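Local coordinates for LPXTG-motif cell wall anchor domain protein (Mobiluncus mulieris, PDB 5U5O) that probably serves as a cell-surface adhesin, of which this piece holds two Ig-like domains held by intramolecular covalent cross-links, at residues K1-V11 against T28-V38; E39-L50 against L63-A74. All blocks are in the same frame, centred on the assembly; numbering follows the deposited sequence. Where two conformers were deposited one is given.

Contact 1 of 2, residues K1-V11 against T28-V38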
# COMPACT_ATOMS: atom_id res chain seq x y z
N LYS A 1 -5.40 33.43 -25.07
CA LYS A 1 -5.74 31.98 -24.86
C LYS A 1 -4.72 31.05 -25.54
O LYS A 1 -4.42 31.19 -26.73
CB LYS A 1 -7.16 31.64 -25.34
CG LYS A 1 -8.25 32.24 -24.45
CD LYS A 1 -9.65 31.84 -24.89
CE LYS A 1 -10.69 32.86 -24.45
NZ LYS A 1 -10.52 33.35 -23.06
N LYS A 2 -4.19 30.13 -24.74
CA LYS A 2 -3.22 29.13 -25.14
C LYS A 2 -3.77 27.79 -24.66
O LYS A 2 -4.49 27.75 -23.66
CB LYS A 2 -1.90 29.35 -24.40
CG LYS A 2 -1.24 30.68 -24.64
CD LYS A 2 -0.66 30.70 -26.02
CE LYS A 2 -0.19 32.10 -26.36
NZ LYS A 2 1.00 32.49 -25.56
N PRO A 3 -3.44 26.69 -25.35
CA PRO A 3 -3.93 25.39 -24.90
C PRO A 3 -3.31 24.99 -23.57
O PRO A 3 -2.17 25.29 -23.27
CB PRO A 3 -3.52 24.47 -26.04
CG PRO A 3 -2.38 25.11 -26.71
CD PRO A 3 -2.62 26.58 -26.58
N GLY A 4 -4.10 24.21 -22.82
CA GLY A 4 -3.66 23.64 -21.54
C GLY A 4 -4.11 22.18 -21.43
O GLY A 4 -4.89 21.71 -22.25
N VAL A 5 -3.58 21.48 -20.43
CA VAL A 5 -3.96 20.08 -20.20
C VAL A 5 -4.07 19.86 -18.70
O VAL A 5 -3.28 20.34 -17.90
CB VAL A 5 -3.01 19.10 -20.94
CG1 VAL A 5 -1.59 19.15 -20.41
CG2 VAL A 5 -3.54 17.67 -20.87
N GLY A 6 -5.05 19.04 -18.34
CA GLY A 6 -5.24 18.57 -16.97
C GLY A 6 -5.69 17.11 -16.99
O GLY A 6 -6.01 16.57 -18.06
N THR A 7 -5.71 16.47 -15.83
CA THR A 7 -6.08 15.07 -15.75
C THR A 7 -6.80 14.80 -14.45
O THR A 7 -6.59 15.47 -13.44
CB THR A 7 -4.83 14.18 -15.83
OG1 THR A 7 -3.93 14.54 -14.78
CG2 THR A 7 -4.14 14.21 -17.16
N TYR A 8 -7.61 13.75 -14.47
CA TYR A 8 -8.22 13.19 -13.26
C TYR A 8 -8.01 11.68 -13.31
O TYR A 8 -8.42 11.03 -14.27
CB TYR A 8 -9.69 13.53 -13.21
CG TYR A 8 -10.42 12.95 -12.01
CD1 TYR A 8 -10.09 13.36 -10.72
CD2 TYR A 8 -11.44 12.00 -12.16
CE1 TYR A 8 -10.74 12.85 -9.60
CE2 TYR A 8 -12.11 11.50 -11.04
CZ TYR A 8 -11.75 11.92 -9.77
OH TYR A 8 -12.41 11.42 -8.66
N ALA A 9 -7.31 11.18 -12.31
CA ALA A 9 -6.95 9.75 -12.26
C ALA A 9 -7.86 8.96 -11.33
O ALA A 9 -8.11 9.40 -10.21
CB ALA A 9 -5.52 9.62 -11.81
N THR A 10 -8.33 7.80 -11.79
CA THR A 10 -9.12 6.90 -10.95
C THR A 10 -8.71 5.46 -11.22
O THR A 10 -8.09 5.17 -12.24
CB THR A 10 -10.63 7.03 -11.22
OG1 THR A 10 -10.88 6.87 -12.62
CG2 THR A 10 -11.14 8.38 -10.80
N VAL A 11 -9.03 4.59 -10.28
CA VAL A 11 -8.95 3.14 -10.47
C VAL A 11 -10.31 2.59 -10.03
O VAL A 11 -10.68 2.76 -8.87
CB VAL A 11 -7.81 2.47 -9.67
CG1 VAL A 11 -7.91 0.95 -9.73
CG2 VAL A 11 -6.45 2.90 -10.18
N THR A 28 -5.46 -0.99 -13.60
CA THR A 28 -5.61 -0.01 -14.66
C THR A 28 -6.02 1.31 -14.06
O THR A 28 -7.08 1.42 -13.43
CB THR A 28 -6.65 -0.44 -15.69
OG1 THR A 28 -6.20 -1.65 -16.32
CG2 THR A 28 -6.82 0.63 -16.77
N ILE A 29 -5.16 2.31 -14.24
CA ILE A 29 -5.46 3.69 -13.90
C ILE A 29 -6.16 4.32 -15.11
O ILE A 29 -5.59 4.36 -16.22
CB ILE A 29 -4.18 4.45 -13.48
CG1 ILE A 29 -3.68 4.02 -12.10
CG2 ILE A 29 -4.46 5.95 -13.41
CD1 ILE A 29 -3.23 2.57 -11.96
N LYS A 30 -7.42 4.72 -14.92
CA LYS A 30 -8.12 5.55 -15.90
C LYS A 30 -7.60 6.99 -15.76
O LYS A 30 -7.76 7.64 -14.72
CB LYS A 30 -9.61 5.53 -15.65
CG LYS A 30 -10.42 6.21 -16.75
CD LYS A 30 -11.84 6.36 -16.29
CE LYS A 30 -12.74 6.88 -17.39
NZ LYS A 30 -14.17 6.80 -16.97
N ASP A 31 -7.01 7.47 -16.85
CA ASP A 31 -6.45 8.82 -16.93
C ASP A 31 -7.40 9.65 -17.80
O ASP A 31 -7.38 9.55 -19.01
CB ASP A 31 -5.07 8.68 -17.52
CG ASP A 31 -4.40 10.00 -17.86
OD1 ASP A 31 -4.86 11.12 -17.42
OD2 ASP A 31 -3.36 9.85 -18.53
N THR A 32 -8.32 10.34 -17.13
CA THR A 32 -9.27 11.20 -17.82
C THR A 32 -8.58 12.52 -18.12
O THR A 32 -8.18 13.23 -17.20
CB THR A 32 -10.56 11.40 -17.01
OG1 THR A 32 -11.17 10.13 -16.81
CG2 THR A 32 -11.55 12.27 -17.73
N VAL A 33 -8.41 12.79 -19.40
CA VAL A 33 -7.64 13.95 -19.88
C VAL A 33 -8.56 15.10 -20.26
O VAL A 33 -9.53 14.94 -20.96
CB VAL A 33 -6.78 13.52 -21.08
CG1 VAL A 33 -5.93 14.71 -21.54
CG2 VAL A 33 -5.91 12.30 -20.72
N ARG A 34 -8.23 16.27 -19.70
CA ARG A 34 -9.01 17.50 -19.89
C ARG A 34 -8.15 18.49 -20.71
O ARG A 34 -7.07 18.87 -20.27
CB ARG A 34 -9.37 18.08 -18.53
CG ARG A 34 -10.01 17.10 -17.55
CD ARG A 34 -11.50 17.02 -17.73
NE ARG A 34 -12.20 18.22 -17.20
CZ ARG A 34 -13.52 18.38 -17.17
NH1 ARG A 34 -14.31 17.41 -17.62
NH2 ARG A 34 -14.08 19.49 -16.69
N LEU A 35 -8.64 18.79 -21.90
CA LEU A 35 -7.93 19.70 -22.80
C LEU A 35 -8.59 21.07 -22.76
O LEU A 35 -9.79 21.20 -22.95
CB LEU A 35 -7.96 19.19 -24.22
CG LEU A 35 -7.41 17.77 -24.42
CD1 LEU A 35 -7.53 17.33 -25.87
CD2 LEU A 35 -5.97 17.61 -23.95
N TYR A 36 -7.77 22.11 -22.50
CA TYR A 36 -8.26 23.48 -22.22
C TYR A 36 -7.95 24.42 -23.38
O TYR A 36 -6.79 24.49 -23.78
CB TYR A 36 -7.63 24.03 -20.95
CG TYR A 36 -7.76 23.11 -19.76
CD1 TYR A 36 -9.01 22.65 -19.37
CD2 TYR A 36 -6.66 22.74 -19.05
CE1 TYR A 36 -9.15 21.82 -18.28
CE2 TYR A 36 -6.78 21.87 -17.95
CZ TYR A 36 -8.04 21.45 -17.58
OH TYR A 36 -8.18 20.58 -16.50
N ASN A 37 -9.00 24.98 -23.96
CA ASN A 37 -8.81 26.05 -24.99
C ASN A 37 -8.01 25.55 -26.18
O ASN A 37 -7.20 26.29 -26.76
CB ASN A 37 -8.24 27.34 -24.37
CG ASN A 37 -9.24 28.01 -23.49
OD1 ASN A 37 -10.44 27.85 -23.64
ND2 ASN A 37 -8.74 28.89 -22.62
N VAL A 38 -8.29 24.31 -26.59
CA VAL A 38 -7.76 23.72 -27.79
C VAL A 38 -8.69 24.02 -28.94
O VAL A 38 -9.83 24.46 -28.74
CB VAL A 38 -7.56 22.18 -27.63
CG1 VAL A 38 -6.32 21.91 -26.80
CG2 VAL A 38 -8.78 21.47 -27.04
O HOH W 1 -10.26 30.71 -20.91
O HOH W 2 -5.98 29.52 -22.14
O HOH W 3 -10.55 9.14 -14.32
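Strand 4-10 pairs antiparallel with strand 28-36 in the Ig-like T-Q ester-bond domain, and eight backbone hydrogen bonds join Gly4, Gly6, Tyr8 and Thr10 to Tyr36, Arg34, Thr32 and Lys30. The covalent bond lies on strand 4-10: Thr7 OG1 is linked to Gln160 CD, the ester cross-link of the domain. From across the pair Asp31 OD1 reaches Thr7 CG2 at 3.2 Å, because Asp31 CG stands anti to its backbone N (chi1 172°) and the carboxylate leans toward the neighbouring strand.

On the same face Val5 CG2 touches Val33 CG1 and Leu35 CD2, both at 3.9 Å. At the far end of the pair Val11 CG2 meets Ile29 CG1 at 3.6 Å.

On the opposite face the two glycines make way for the Tyr36 ring, whose CE2 comes within 3.3 Å of Gly6 N. Arg34 O sits 3.8 Å above the ring plane, over its centre, while Tyr36 OH is hydrogen-bonded to Glu84.

Waters bridge the pair. One links Lys2 O and Asn37 ND2, while Asn37 OD1 is hydrogen-bonded to Lys93 N; another sits between both threonine hydroxyls, Thr10 OG1 at 2.9 Å and Thr32 OG1 at 2.8 Å, and donates to Tyr8 O.

Contact 2 of 2, residues E39-L50 against L63-A74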
# COMPACT_ATOMS: atom_id res chain seq x y z
N GLU A 39 -8.22 23.77 -30.15
CA GLU A 39 -8.95 24.15 -31.35
C GLU A 39 -9.69 22.93 -31.94
O GLU A 39 -9.06 21.93 -32.30
CB GLU A 39 -7.98 24.73 -32.39
CG GLU A 39 -8.67 25.19 -33.66
CD GLU A 39 -7.71 25.93 -34.60
OE1 GLU A 39 -6.93 26.80 -34.15
OE2 GLU A 39 -7.76 25.63 -35.81
N GLU A 40 -10.99 23.08 -32.11
CA GLU A 40 -11.79 22.05 -32.79
C GLU A 40 -11.28 21.87 -34.21
O GLU A 40 -11.00 22.85 -34.91
CB GLU A 40 -13.27 22.41 -32.79
CG GLU A 40 -13.89 22.41 -31.40
CD GLU A 40 -15.36 22.81 -31.36
OE1 GLU A 40 -16.03 22.89 -32.41
OE2 GLU A 40 -15.85 23.05 -30.25
N GLY A 41 -11.13 20.61 -34.61
CA GLY A 41 -10.62 20.24 -35.91
C GLY A 41 -9.13 19.99 -36.00
O GLY A 41 -8.66 19.46 -37.00
N LYS A 42 -8.36 20.40 -34.99
CA LYS A 42 -6.94 20.09 -34.96
C LYS A 42 -6.71 18.73 -34.30
O LYS A 42 -7.46 18.33 -33.41
CB LYS A 42 -6.15 21.20 -34.25
CG LYS A 42 -6.17 22.53 -35.01
CD LYS A 42 -5.00 23.47 -34.72
CE LYS A 42 -3.73 23.12 -35.49
NZ LYS A 42 -2.58 24.00 -35.17
N THR A 43 -5.60 18.12 -34.68
CA THR A 43 -5.18 16.83 -34.17
C THR A 43 -3.95 16.99 -33.30
O THR A 43 -2.88 17.30 -33.78
CB THR A 43 -4.90 15.81 -35.29
OG1 THR A 43 -6.09 15.65 -36.06
CG2 THR A 43 -4.47 14.45 -34.69
N TYR A 44 -4.12 16.74 -32.01
CA TYR A 44 -3.08 16.83 -31.01
C TYR A 44 -2.61 15.42 -30.66
O TYR A 44 -3.33 14.42 -30.89
CB TYR A 44 -3.64 17.45 -29.73
CG TYR A 44 -4.13 18.86 -29.92
CD1 TYR A 44 -5.38 19.12 -30.45
CD2 TYR A 44 -3.36 19.95 -29.52
CE1 TYR A 44 -5.83 20.43 -30.64
CE2 TYR A 44 -3.82 21.25 -29.68
CZ TYR A 44 -5.05 21.48 -30.23
OH TYR A 44 -5.54 22.76 -30.45
N ALA A 45 -1.40 15.33 -30.12
CA ALA A 45 -0.95 14.09 -29.46
C ALA A 45 -0.95 14.34 -27.97
O ALA A 45 -0.56 15.41 -27.48
CB ALA A 45 0.44 13.67 -29.93
N ILE A 46 -1.38 13.32 -27.23
CA ILE A 46 -1.33 13.32 -25.78
C ILE A 46 -0.52 12.14 -25.27
O ILE A 46 -0.56 11.04 -25.87
CB ILE A 46 -2.74 13.37 -25.13
CG1 ILE A 46 -3.67 12.28 -25.67
CG2 ILE A 46 -3.31 14.78 -25.32
CD1 ILE A 46 -4.95 12.18 -24.88
N ALA A 47 0.19 12.34 -24.17
CA ALA A 47 0.93 11.23 -23.52
C ALA A 47 0.72 11.33 -22.05
O ALA A 47 0.70 12.43 -21.46
CB ALA A 47 2.41 11.34 -23.83
N GLY A 48 0.60 10.16 -21.43
CA GLY A 48 0.51 10.04 -19.99
C GLY A 48 1.54 9.06 -19.46
O GLY A 48 1.91 8.09 -20.16
N GLN A 49 1.99 9.29 -18.23
CA GLN A 49 2.88 8.38 -17.51
C GLN A 49 2.43 8.28 -16.08
O GLN A 49 1.98 9.26 -15.49
CB GLN A 49 4.34 8.83 -17.55
CG GLN A 49 4.88 9.17 -18.92
CD GLN A 49 4.51 10.58 -19.37
OE1 GLN A 49 4.52 11.53 -18.57
NE2 GLN A 49 4.18 10.72 -20.65
N LEU A 50 2.61 7.09 -15.52
CA LEU A 50 2.33 6.81 -14.12
C LEU A 50 3.64 6.63 -13.37
O LEU A 50 4.50 5.85 -13.80
CB LEU A 50 1.51 5.51 -14.01
CG LEU A 50 1.02 5.17 -12.62
CD1 LEU A 50 -0.03 6.14 -12.12
CD2 LEU A 50 0.45 3.75 -12.63
N LEU A 63 6.14 3.67 -14.35
CA LEU A 63 5.49 2.38 -14.13
C LEU A 63 4.62 2.00 -15.32
O LEU A 63 4.40 0.82 -15.57
CB LEU A 63 4.63 2.43 -12.87
CG LEU A 63 5.36 2.66 -11.56
CD1 LEU A 63 4.41 3.09 -10.45
CD2 LEU A 63 6.11 1.40 -11.16
N ALA A 64 4.08 3.00 -16.01
CA ALA A 64 3.25 2.79 -17.18
C ALA A 64 3.32 4.06 -18.01
O ALA A 64 3.54 5.16 -17.48
CB ALA A 64 1.82 2.56 -16.78
N LYS A 65 3.10 3.89 -19.31
CA LYS A 65 3.09 4.99 -20.28
C LYS A 65 2.01 4.73 -21.32
O LYS A 65 1.77 3.58 -21.68
CB LYS A 65 4.42 5.09 -21.01
CG LYS A 65 5.63 5.44 -20.17
CD LYS A 65 6.85 5.45 -21.06
CE LYS A 65 8.11 5.83 -20.30
NZ LYS A 65 9.24 6.06 -21.23
N ALA A 66 1.38 5.78 -21.82
CA ALA A 66 0.43 5.68 -22.93
C ALA A 66 0.52 6.93 -23.78
O ALA A 66 0.73 8.03 -23.25
CB ALA A 66 -0.99 5.55 -22.43
N ALA A 67 0.29 6.80 -25.08
CA ALA A 67 0.26 7.98 -25.97
C ALA A 67 -0.70 7.70 -27.09
O ALA A 67 -0.91 6.54 -27.45
CB ALA A 67 1.65 8.29 -26.51
N THR A 68 -1.31 8.75 -27.62
CA THR A 68 -2.27 8.64 -28.72
C THR A 68 -2.48 10.00 -29.37
O THR A 68 -1.98 11.01 -28.86
CB THR A 68 -3.63 8.06 -28.24
OG1 THR A 68 -4.48 7.79 -29.36
CG2 THR A 68 -4.35 8.99 -27.26
N THR A 69 -3.22 10.03 -30.47
CA THR A 69 -3.63 11.27 -31.10
C THR A 69 -5.12 11.48 -30.88
O THR A 69 -5.88 10.51 -30.74
CB THR A 69 -3.31 11.32 -32.59
OG1 THR A 69 -3.76 10.13 -33.22
CG2 THR A 69 -1.81 11.47 -32.81
N VAL A 70 -5.52 12.76 -30.82
CA VAL A 70 -6.90 13.17 -30.57
C VAL A 70 -7.27 14.30 -31.52
O VAL A 70 -6.60 15.33 -31.53
CB VAL A 70 -7.07 13.72 -29.14
CG1 VAL A 70 -8.48 14.26 -28.94
CG2 VAL A 70 -6.76 12.66 -28.10
N LYS A 71 -8.32 14.12 -32.30
CA LYS A 71 -8.86 15.17 -33.15
C LYS A 71 -10.00 15.79 -32.38
O LYS A 71 -11.02 15.18 -32.12
CB LYS A 71 -9.31 14.65 -34.50
CG LYS A 71 -9.65 15.81 -35.44
CD LYS A 71 -9.93 15.34 -36.86
CE LYS A 71 -10.15 16.53 -37.77
NZ LYS A 71 -10.35 16.08 -39.17
N VAL A 72 -9.80 17.05 -31.98
CA VAL A 72 -10.74 17.67 -31.07
C VAL A 72 -12.04 18.01 -31.79
O VAL A 72 -12.01 18.54 -32.92
CB VAL A 72 -10.11 18.93 -30.46
CG1 VAL A 72 -11.12 19.71 -29.62
CG2 VAL A 72 -8.92 18.50 -29.62
N THR A 73 -13.17 17.70 -31.16
CA THR A 73 -14.48 17.97 -31.73
C THR A 73 -15.47 18.40 -30.64
O THR A 73 -15.27 18.13 -29.46
CB THR A 73 -14.99 16.74 -32.51
OG1 THR A 73 -16.14 17.11 -33.26
CG2 THR A 73 -15.32 15.59 -31.56
N ALA A 74 -16.52 19.11 -31.05
CA ALA A 74 -17.51 19.66 -30.13
C ALA A 74 -18.15 18.63 -29.21
O ALA A 74 -18.42 18.93 -28.06
CB ALA A 74 -18.60 20.41 -30.90
O HOH W 4 -16.39 20.29 -33.69
O HOH W 5 -10.11 19.24 -39.44
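A beta hairpin of the T-Q ester-bond domain, strands 43-52 and 64-71, forms this contact, with Tyr44, Ile46 and Gly48 in hydrogen-bonded positions opposite Val70, Thr68 and Ala66. At the end of the pair Leu50 N bonds to Ala64 O, while Leu50 O accepts from Leu63 N. Strand 118-127 pairs with the other side of strand 43-52. Beyond the strand ends the pairing runs on: Gly41 N gives a nearly straight bond to Val72 O (2.8 Å, 174°), and Val72 N bonds to Lys42 O. Glu39 to Lys42 form a type II turn, with Gly41 at a positive phi of 93°.

The face of Ile46 and Val70 is largely apolar and turned inward, Ile46 packing on Thr97 and Leu126. Ile46 CG1 lies between the backbone N and the carbonyl carbon (chi1 53°), which lays it alongside Thr68 CG2 at 3.7 Å and carries CD1 onto Val70 CG2. Val72 CG2 rests against Tyr44 CD1 at 3.7 Å. Tyr44 OH accepts a hydrogen bond from Glu39 N (2.9 Å), tying the ring to the start of the turn.

On the other face Ala47 CB and Ala67 CB are 4.1 Å apart, and Thr43 OG1 touches Lys71 CG. The Lys71 chain, extended beyond CG, runs back along the turn until CE lies 3.4 Å from Gly41 O. Within the turn, Glu40 OE2 is hydrogen-bonded to Tyr95 OH of strand 94-104, while a water donates to Glu40 OE1 and accepts from Ala74 N, 2.9 Å from each.

Overall arrangement
Contact 1 closes before contact 2 opens along the chain: strand 28-36 leads through Asn37 and Val38 into the turn that precedes strand 43-52. The two pairs belong to different sheets of the same domain, their centres about 9 Å apart, and meet through inward-facing side chains. Val38 CB lies 3.5 Å from Tyr44 OH, and Val38 CG2 is 3.9 Å from Val72 CG1; farther along, Leu35 CD2 faces Ile46 CG2 and Ile29 CD1 meets Leu50 CD2 at 3.9 Å. The ester link to Gln160 is made from contact 1, joining strand 4-10 to strand 150-178, which pairs with strand 118-127 beside contact 2.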